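PDB 4R5O: quinonprotein alcohol dehydrogenase-like protein from Bacteroides thetaiotaomicron VPI-5482, which is of unknown function but binds calcium and joins an immunoglobulin-like beta-sandwich to a seven-bladed beta-propeller of the YVTN repeat family. Local coordinates for residues N233-S238 and V248-V253. Sequence-based numbering, arbitrary orientation.
With CA (calcium ion), chain K.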
loop_
_atom_site.group_PDB
_atom_site.type_symbol
_atom_site.label_atom_id
_atom_site.label_comp_id
_atom_site.label_asym_id
_atom_site.label_seq_id
_atom_site.Cartn_x
_atom_site.Cartn_y
_atom_site.Cartn_z
ATOM N N ASN A 233 -16.343 -5.221 18.480
ATOM C CA ASN A 233 -16.777 -5.618 19.822
ATOM C C ASN A 233 -16.099 -6.906 20.297
ATOM O O ASN A 233 -16.789 -7.881 20.647
ATOM C CB ASN A 233 -18.295 -5.800 19.886
ATOM C CG ASN A 233 -19.011 -4.550 20.285
ATOM O OD1 ASN A 233 -19.164 -3.600 19.496
ATOM N ND2 ASN A 233 -19.419 -4.517 21.549
ATOM N N GLY A 234 -14.764 -6.884 20.301
ATOM C CA GLY A 234 -13.944 -7.988 20.773
ATOM C C GLY A 234 -13.935 -9.221 19.900
ATOM O O GLY A 234 -13.364 -10.244 20.302
ATOM N N LYS A 235 -14.518 -9.120 18.682
ATOM C CA LYS A 235 -14.594 -10.233 17.737
ATOM C C LYS A 235 -13.938 -9.917 16.406
ATOM O O LYS A 235 -13.855 -8.759 16.009
ATOM C CB LYS A 235 -16.066 -10.645 17.456
ATOM C CG LYS A 235 -16.943 -10.976 18.678
ATOM C CD LYS A 235 -16.463 -12.165 19.480
ATOM C CE LYS A 235 -17.333 -12.361 20.702
ATOM N NZ LYS A 235 -16.949 -13.579 21.474
ATOM N N VAL A 236 -13.528 -10.968 15.693
ATOM C CA VAL A 236 -13.045 -10.898 14.321
ATOM C C VAL A 236 -14.161 -11.392 13.404
ATOM O O VAL A 236 -14.481 -12.579 13.431
ATOM C CB VAL A 236 -11.731 -11.685 14.081
ATOM C CG1 VAL A 236 -11.290 -11.577 12.618
ATOM C CG2 VAL A 236 -10.623 -11.229 15.023
ATOM N N LEU A 237 -14.768 -10.500 12.620
ATOM C CA LEU A 237 -15.790 -10.877 11.627
ATOM C C LEU A 237 -15.092 -11.289 10.360
ATOM O O LEU A 237 -14.181 -10.584 9.960
ATOM C CB LEU A 237 -16.762 -9.714 11.376
ATOM C CG LEU A 237 -17.637 -9.347 12.551
ATOM C CD1 LEU A 237 -18.253 -7.970 12.382
ATOM C CD2 LEU A 237 -18.709 -10.390 12.748
ATOM N N SER A 238 -15.450 -12.427 9.742
ATOM C CA SER A 238 -14.751 -12.828 8.522
ATOM C C SER A 238 -15.708 -13.195 7.349
ATOM O O SER A 238 -16.819 -13.702 7.539
ATOM C CB SER A 238 -13.841 -14.020 8.792
ATOM O OG SER A 238 -14.590 -15.187 9.078
ATOM N N VAL A 248 -21.178 -15.460 7.264
ATOM C CA VAL A 248 -20.188 -14.651 7.981
ATOM C C VAL A 248 -19.891 -15.403 9.266
ATOM O O VAL A 248 -20.817 -15.896 9.914
ATOM C CB VAL A 248 -20.624 -13.169 8.226
ATOM C CG1 VAL A 248 -19.723 -12.464 9.235
ATOM C CG2 VAL A 248 -20.670 -12.381 6.933
ATOM N N LYS A 249 -18.609 -15.547 9.594
ATOM C CA LYS A 249 -18.185 -16.230 10.814
ATOM C C LYS A 249 -17.371 -15.303 11.669
ATOM O O LYS A 249 -16.669 -14.444 11.144
ATOM C CB LYS A 249 -17.392 -17.480 10.468
ATOM C CG LYS A 249 -18.258 -18.495 9.731
ATOM C CD LYS A 249 -17.499 -19.713 9.302
ATOM C CE LYS A 249 -18.270 -20.461 8.262
ATOM N NZ LYS A 249 -18.296 -19.697 6.988
ATOM N N TYR A 250 -17.496 -15.415 12.985
ATOM C CA TYR A 250 -16.668 -14.577 13.836
ATOM C C TYR A 250 -15.958 -15.462 14.884
ATOM O O TYR A 250 -16.404 -16.568 15.204
ATOM C CB TYR A 250 -17.435 -13.414 14.497
ATOM C CG TYR A 250 -18.531 -13.786 15.466
ATOM C CD1 TYR A 250 -18.255 -13.985 16.817
ATOM C CD2 TYR A 250 -19.859 -13.810 15.065
ATOM C CE1 TYR A 250 -19.266 -14.266 17.729
ATOM C CE2 TYR A 250 -20.882 -14.090 15.967
ATOM C CZ TYR A 250 -20.582 -14.305 17.302
ATOM O OH TYR A 250 -21.583 -14.605 18.204
ATOM N N TYR A 251 -14.805 -14.965 15.330
ATOM C CA TYR A 251 -13.894 -15.546 16.312
ATOM C C TYR A 251 -13.696 -14.530 17.433
ATOM O O TYR A 251 -13.980 -13.347 17.244
ATOM C CB TYR A 251 -12.554 -15.935 15.627
ATOM C CG TYR A 251 -12.698 -16.884 14.450
ATOM C CD1 TYR A 251 -13.111 -16.420 13.203
ATOM C CD2 TYR A 251 -12.354 -18.233 14.565
ATOM C CE1 TYR A 251 -13.292 -17.292 12.130
ATOM C CE2 TYR A 251 -12.479 -19.107 13.480
ATOM C CZ TYR A 251 -12.948 -18.629 12.262
ATOM O OH TYR A 251 -13.104 -19.462 11.173
ATOM N N ASP A 252 -13.240 -14.976 18.596
ATOM C CA ASP A 252 -12.996 -14.075 19.717
ATOM C C ASP A 252 -11.549 -13.596 19.646
ATOM O O ASP A 252 -10.653 -14.434 19.521
ATOM C CB ASP A 252 -13.310 -14.787 21.041
ATOM C CG ASP A 252 -13.203 -13.907 22.248
ATOM O OD1 ASP A 252 -14.146 -13.126 22.495
ATOM O OD2 ASP A 252 -12.192 -14.023 22.977
ATOM N N VAL A 253 -11.320 -12.263 19.700
ATOM C CA VAL A 253 -9.978 -11.667 19.602
ATOM C C VAL A 253 -9.084 -12.218 20.734
ATOM O O VAL A 253 -7.973 -12.647 20.456
ATOM C CB VAL A 253 -10.044 -10.108 19.618
ATOM C CG1 VAL A 253 -8.680 -9.457 19.842
ATOM C CG2 VAL A 253 -10.687 -9.575 18.334
HETATM CA CA CA K . -14.356 -11.268 24.147
HETATM O O HOH W 1 -16.547 -9.747 23.134
HETATM O O HOH W 2 -12.291 -9.506 23.523
HETATM O O HOH W 3 -13.977 -17.956 8.592
HETATM O O HOH W 4 -12.788 -12.616 25.155
HETATM O O HOH W 5 -15.457 -13.394 25.070
#
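Lys-235 and Asp-252 form a salt bridge at the open end of an antiparallel beta hairpin, strands 235-239 and 246-252, within one blade of the beta-propeller. NZ of Lys-235 lies 3.0 Å from OD1 of Asp-252, on the anti side of that oxygen and 21° out of the carboxylate plane. The same OD1 binds the calcium ion at 2.5 Å, and four waters are its other ligands here; one of them also donates to OD2 of Asp-252. Thus a single carboxylate oxygen is shared by an ammonium group and a metal, which is likely to draw its negative charge toward that side. OD2 turns to the helix that follows, capping N of Glu-255 from the N-cap position. An alanine in place of Lys-235 would probably leave OD1 of Asp-252 without its ammonium partner and take away the chain that packs along CD1 and CE1 of Tyr-250.

Backbone bonds zip the strands together: Val-236 and Tyr-251 exchange a pair, as do Ser-238 and Lys-249, and N of Val-253 adds a nearly straight bond (167°) to O of Gly-234, carrying the pairing into the first helical turn.

On the Lys-235 face, its chain bends at chi2 (-63°) and runs obliquely past Tyr-250, CD coming within 3.7 Å of CD1. Leu-237 also touches Tyr-250, its CD2 3.7 Å from CB of the tyrosine, while Phe-307 meets the ring edge-to-face. On the face of Val-236 and Tyr-251, CG2 of Val-236 packs against CG2 of Val-253, the two side chains crossing at about a right angle. Farther along, one water joins OG of Ser-238 to OH of Tyr-251, with OG in the plane of the ring, 3.9 Å from CE1 at its edge.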